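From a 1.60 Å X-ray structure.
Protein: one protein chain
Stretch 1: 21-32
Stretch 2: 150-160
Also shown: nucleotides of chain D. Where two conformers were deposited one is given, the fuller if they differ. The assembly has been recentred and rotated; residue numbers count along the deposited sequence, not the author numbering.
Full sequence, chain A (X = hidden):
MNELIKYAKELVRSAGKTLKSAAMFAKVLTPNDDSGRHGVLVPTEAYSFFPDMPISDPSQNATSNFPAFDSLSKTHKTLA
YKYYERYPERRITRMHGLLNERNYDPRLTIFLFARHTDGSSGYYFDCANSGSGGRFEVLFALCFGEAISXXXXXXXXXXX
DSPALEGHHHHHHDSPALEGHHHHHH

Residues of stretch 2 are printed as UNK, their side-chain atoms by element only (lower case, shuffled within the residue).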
# COMPACT_ATOMS: atom_id res chain seq x y z
N SER A 21 -3.63 15.18 7.89
CA SER A 21 -4.76 14.41 7.36
C SER A 21 -4.17 13.30 6.53
O SER A 21 -2.98 13.35 6.21
CB SER A 21 -5.69 15.29 6.52
OG SER A 21 -5.00 15.79 5.38
N ALA A 22 -4.99 12.31 6.19
CA ALA A 22 -4.45 11.15 5.46
C ALA A 22 -5.57 10.40 4.72
O ALA A 22 -6.74 10.50 5.10
CB ALA A 22 -3.73 10.19 6.40
N ALA A 23 -5.16 9.67 3.69
CA ALA A 23 -5.99 8.73 3.00
C ALA A 23 -5.26 7.38 3.04
O ALA A 23 -4.04 7.33 3.10
CB ALA A 23 -6.22 9.15 1.56
N MET A 24 -6.05 6.33 3.02
CA MET A 24 -5.49 4.96 3.03
C MET A 24 -6.03 4.13 1.89
O MET A 24 -7.22 4.19 1.54
CB MET A 24 -5.82 4.29 4.38
CG MET A 24 -5.50 2.77 4.44
SD MET A 24 -6.00 1.98 5.98
CE MET A 24 -7.75 2.09 5.84
N PHE A 25 -5.13 3.34 1.29
CA PHE A 25 -5.52 2.25 0.41
C PHE A 25 -4.95 0.97 1.01
O PHE A 25 -3.73 0.83 1.11
CB PHE A 25 -5.00 2.51 -1.02
CG PHE A 25 -4.91 1.28 -1.88
CD1 PHE A 25 -5.99 0.45 -2.13
CD2 PHE A 25 -3.69 0.94 -2.46
CE1 PHE A 25 -5.87 -0.71 -2.95
CE2 PHE A 25 -3.55 -0.19 -3.27
CZ PHE A 25 -4.63 -1.05 -3.53
N ALA A 26 -5.78 0.03 1.43
CA ALA A 26 -5.33 -1.24 2.01
C ALA A 26 -5.92 -2.36 1.19
O ALA A 26 -7.09 -2.31 0.77
CB ALA A 26 -5.73 -1.38 3.43
N LYS A 27 -5.11 -3.37 0.97
CA LYS A 27 -5.47 -4.48 0.06
C LYS A 27 -5.04 -5.80 0.69
O LYS A 27 -3.88 -5.99 1.10
CB LYS A 27 -4.82 -4.33 -1.33
CG LYS A 27 -5.34 -5.41 -2.30
CD LYS A 27 -4.46 -5.51 -3.58
CE LYS A 27 -5.10 -6.54 -4.54
NZ LYS A 27 -4.14 -6.87 -5.72
N VAL A 28 -5.99 -6.73 0.78
CA VAL A 28 -5.63 -8.12 1.03
C VAL A 28 -5.15 -8.71 -0.28
O VAL A 28 -5.89 -8.70 -1.30
CB VAL A 28 -6.86 -8.95 1.55
CG1 VAL A 28 -6.48 -10.36 1.82
CG2 VAL A 28 -7.47 -8.24 2.80
N LEU A 29 -3.90 -9.15 -0.28
CA LEU A 29 -3.28 -9.55 -1.56
C LEU A 29 -3.97 -10.80 -2.10
O LEU A 29 -4.60 -11.58 -1.33
CB LEU A 29 -1.78 -9.86 -1.41
CG LEU A 29 -0.99 -8.60 -0.94
CD1 LEU A 29 0.50 -9.03 -1.14
CD2 LEU A 29 -1.42 -7.38 -1.71
N THR A 30 -3.81 -11.04 -3.41
CA THR A 30 -4.18 -12.35 -3.98
C THR A 30 -2.90 -13.15 -4.16
O THR A 30 -1.79 -12.52 -4.16
CB THR A 30 -4.90 -12.24 -5.37
OG1 THR A 30 -3.95 -11.94 -6.41
CG2 THR A 30 -5.95 -11.09 -5.37
N PRO A 31 -2.96 -14.45 -4.35
CA PRO A 31 -1.75 -15.26 -4.35
C PRO A 31 -0.78 -14.81 -5.43
O PRO A 31 0.48 -14.90 -5.20
CB PRO A 31 -2.26 -16.69 -4.60
CG PRO A 31 -3.62 -16.66 -3.76
CD PRO A 31 -4.17 -15.30 -4.17
N ASN A 32 -1.28 -14.32 -6.56
CA ASN A 32 -0.31 -13.91 -7.62
C ASN A 32 0.50 -12.69 -7.24
O ASN A 32 1.62 -12.54 -7.78
CB ASN A 32 -1.02 -13.57 -8.93
CG ASN A 32 -0.11 -13.83 -10.14
OD1 ASN A 32 0.41 -14.92 -10.29
ND2 ASN A 32 0.09 -12.81 -10.95
N UNK A 150 -11.85 -11.43 6.14
CA UNK A 150 -10.80 -11.23 5.10
C UNK A 150 -11.01 -12.11 3.87
O UNK A 150 -11.51 -13.27 3.99
c UNK A 150 -11.36 -12.05 7.37
c UNK A 150 -9.88 -12.29 7.05
c UNK A 150 -9.49 -11.59 5.79
N UNK A 151 -10.66 -11.56 2.70
CA UNK A 151 -10.91 -12.21 1.40
C UNK A 151 -9.83 -11.74 0.42
O UNK A 151 -9.60 -10.52 0.27
n UNK A 151 -13.69 -15.92 1.48
c UNK A 151 -12.35 -11.89 0.90
c UNK A 151 -13.53 -14.45 1.15
c UNK A 151 -12.81 -14.12 -0.16
c UNK A 151 -12.79 -12.60 -0.36
N UNK A 152 -9.17 -12.70 -0.23
CA UNK A 152 -8.09 -12.31 -1.18
C UNK A 152 -8.68 -11.26 -2.18
O UNK A 152 -9.82 -11.41 -2.70
c UNK A 152 -7.52 -13.54 -1.87
N UNK A 153 -7.96 -10.15 -2.36
CA UNK A 153 -8.37 -9.13 -3.30
C UNK A 153 -9.16 -8.00 -2.68
O UNK A 153 -9.38 -6.96 -3.29
N UNK A 154 -9.75 -8.25 -1.51
CA UNK A 154 -10.53 -7.23 -0.86
C UNK A 154 -9.73 -5.97 -0.59
O UNK A 154 -8.57 -6.06 -0.16
c UNK A 154 -11.05 -7.73 0.49
c UNK A 154 -11.76 -6.80 1.44
c UNK A 154 -11.99 -7.58 2.74
c UNK A 154 -13.13 -6.37 0.85
N UNK A 155 -10.34 -4.83 -0.83
CA UNK A 155 -9.56 -3.57 -0.59
C UNK A 155 -10.45 -2.46 -0.12
O UNK A 155 -11.69 -2.51 -0.33
c UNK A 155 -10.17 -3.49 -3.91
c UNK A 155 -9.56 -2.62 -2.95
c UNK A 155 -11.18 -1.57 -5.07
c UNK A 155 -9.73 -1.24 -3.09
c UNK A 155 -10.99 -2.96 -4.92
c UNK A 155 -8.75 -3.17 -1.85
c UNK A 155 -10.57 -0.68 -4.12
N UNK A 156 -9.86 -1.45 0.49
CA UNK A 156 -10.60 -0.26 0.89
C UNK A 156 -9.77 0.93 0.53
O UNK A 156 -8.52 0.88 0.61
c UNK A 156 -11.74 0.98 2.72
c UNK A 156 -9.68 -0.44 3.25
c UNK A 156 -10.93 -0.26 2.34
N UNK A 157 -10.45 1.96 0.08
CA UNK A 157 -9.83 3.24 -0.15
C UNK A 157 -10.67 4.24 0.67
O UNK A 157 -11.89 4.38 0.44
c UNK A 157 -9.29 5.02 -1.77
c UNK A 157 -9.06 2.64 -2.46
c UNK A 157 -9.84 3.64 -1.62
N UNK A 158 -10.06 4.92 1.63
CA UNK A 158 -10.88 5.88 2.40
C UNK A 158 -10.06 6.82 3.27
O UNK A 158 -8.93 6.51 3.70
n UNK A 158 -12.08 2.68 6.13
c UNK A 158 -11.91 5.14 3.27
c UNK A 158 -11.74 3.11 7.34
n UNK A 158 -11.75 4.42 7.59
c UNK A 158 -12.49 3.56 5.05
c UNK A 158 -11.33 4.22 4.31
n UNK A 158 -11.38 2.24 8.28
N UNK A 159 -10.63 8.00 3.54
CA UNK A 159 -9.95 9.03 4.33
C UNK A 159 -9.71 8.52 5.73
O UNK A 159 -10.45 7.63 6.14
c UNK A 159 -11.99 8.40 3.11
c UNK A 159 -10.96 10.20 4.37
c UNK A 159 -12.03 9.86 3.39
N UNK A 160 -8.75 9.12 6.45
CA UNK A 160 -8.47 8.72 7.83
C UNK A 160 -9.20 9.62 8.84
O UNK A 160 -9.18 10.85 8.73
c UNK A 160 -6.67 8.73 9.61
c UNK A 160 -6.27 7.56 7.38
c UNK A 160 -6.96 8.74 8.10
c UNK A 160 -6.78 6.20 7.77
P DC D 4 -4.98 -15.20 -8.17
OP1 DC D 4 -5.54 -16.25 -7.25
OP2 DC D 4 -3.92 -14.25 -7.60
O5' DC D 4 -4.30 -15.86 -9.44
C5' DC D 4 -5.10 -16.89 -10.19
C4' DC D 4 -4.30 -17.38 -11.36
O4' DC D 4 -4.10 -16.31 -12.30
C3' DC D 4 -2.89 -17.86 -10.95
O3' DC D 4 -2.75 -19.23 -11.35
C2' DC D 4 -1.94 -16.97 -11.78
C1' DC D 4 -2.89 -16.52 -12.92
N1 DC D 4 -2.49 -15.24 -13.51
C2 DC D 4 -1.86 -15.24 -14.78
O2 DC D 4 -1.75 -16.33 -15.43
N3 DC D 4 -1.45 -14.05 -15.29
C4 DC D 4 -1.59 -12.91 -14.59
N4 DC D 4 -1.11 -11.78 -15.15
C5 DC D 4 -2.22 -12.88 -13.27
C6 DC D 4 -2.62 -14.07 -12.77
P DC D 3 -8.87 -9.96 -7.35
OP1 DC D 3 -9.64 -10.84 -6.38
OP2 DC D 3 -8.04 -8.79 -6.87
O5' DC D 3 -7.94 -10.88 -8.24
C5' DC D 3 -8.50 -12.02 -8.82
C4' DC D 3 -7.54 -12.68 -9.75
O4' DC D 3 -7.28 -11.83 -10.88
C3' DC D 3 -6.17 -12.97 -9.15
O3' DC D 3 -6.21 -14.34 -8.71
C2' DC D 3 -5.21 -12.75 -10.35
C1' DC D 3 -6.20 -12.53 -11.51
N1 DC D 3 -5.68 -11.76 -12.60
C2 DC D 3 -5.51 -12.38 -13.85
O2 DC D 3 -5.90 -13.56 -13.98
N3 DC D 3 -4.92 -11.68 -14.87
C4 DC D 3 -4.49 -10.42 -14.68
N4 DC D 3 -3.98 -9.78 -15.72
C5 DC D 3 -4.63 -9.76 -13.38
C6 DC D 3 -5.23 -10.46 -12.38
P DA D 5 -1.47 -20.10 -10.86
OP1 DA D 5 -1.85 -21.54 -11.06
OP2 DA D 5 -0.98 -19.63 -9.55
O5' DA D 5 -0.34 -19.71 -11.91
C5' DA D 5 -0.53 -20.03 -13.29
C4' DA D 5 0.54 -19.41 -14.13
O4' DA D 5 0.41 -17.99 -14.08
C3' DA D 5 1.97 -19.66 -13.68
O3' DA D 5 2.46 -20.79 -14.39
C2' DA D 5 2.69 -18.32 -14.07
C1' DA D 5 1.56 -17.49 -14.70
N9 DA D 5 1.66 -16.06 -14.41
C8 DA D 5 1.18 -15.38 -13.29
N7 DA D 5 1.40 -14.09 -13.35
C5 DA D 5 2.07 -13.92 -14.55
C6 DA D 5 2.62 -12.77 -15.19
N6 DA D 5 2.56 -11.53 -14.67
N1 DA D 5 3.22 -12.96 -16.41
C2 DA D 5 3.27 -14.19 -16.90
N3 DA D 5 2.79 -15.35 -16.42
C4 DA D 5 2.17 -15.13 -15.23

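Position 150 carries three side-chain carbons that close a ring onto the backbone N. No atom of it makes a close contact with stretch 1. The ring makes it proline, P150.

Position 151 has four carbons in a row ending in a nitrogen. CA-to-CB points away from stretch 1, and the contact is made by the backbone: its O lies 3.4 Å from CB of V28. The unbranched chain with a terminal nitrogen is lysine, K151.

Position 152 has one side-chain carbon. That carbon, CB, sits 3.6 Å from O of L29. A single carbon means alanine, A152.

Position 153 has no side-chain atoms. Its N donates a hydrogen bond to O of V28 (2.7 Å), and its CA packs 3.7 Å from CG2 of T30. The residue is glycine, G153. Its phi of 95° would jam a CB against the preceding carbonyl, and a CB would also come 2.3 Å from OP1 of DC3.

Position 154 has four carbons, forked at the second. Its O accepts a hydrogen bond from N of V28 (2.8 Å). The late fork identifies leucine, L154. Its N bonds O of K151 (2.9 Å), closing a type II turn.

Position 155 has one carbon and then a six-carbon ring. CB lies 4.0 Å from CA of K27, while the ring approaches the edge of the F25 ring. Without a hydroxyl, this is phenylalanine, F155; its CD2 is 3.9 Å from CE1 of F25.

Position 156 has three carbons, forked at the first. One tip packs against both A26 and M24. This is valine, V156; its CG1 is 4.1 Å from CB of A26 and 4.1 Å from CE of M24.

Position 157 again has three carbons forked at the first, one of them against the F25 ring. It is a second valine; V157 CG2 is 3.8 Å from CD1 of F25.

Position 158 has three carbons, a nitrogen, then a carbon bearing two more nitrogens. CE of M24 lies over one face of this planar end. The guanidinium means arginine, R158.

Position 159 has three carbons closing a ring onto N. Its CA is 4.2 Å from CA of A23. It is proline, P159. Its ring nitrogen has no hydrogen to donate, but this is a non-hydrogen-bonded pair, so no bond to A23 is lost.

Position 160 has four carbons, forked at the first, with one arm two carbons long. The long arm reaches M24. This is isoleucine, I160; CD1 of I160 is 4.0 Å from CB of M24, and its CG1 is 3.8 Å from CB of A22.

The contact is an antiparallel strand pairing. M24 with R158 and A26 with V156 each exchange two backbone hydrogen bonds, and I160 N to A22 O extends the ladder. Side chains alternate: F25 packs with F155 and V157, while M24 and A26 meet V156 on the other face. V28 holds the turn through both its N and O. T30 OG1 bonds OP2 of DC4 (2.6 Å), close to where G153 passes DC3.

Stretch 2, residues 150-160: PKAGLFVVRPI
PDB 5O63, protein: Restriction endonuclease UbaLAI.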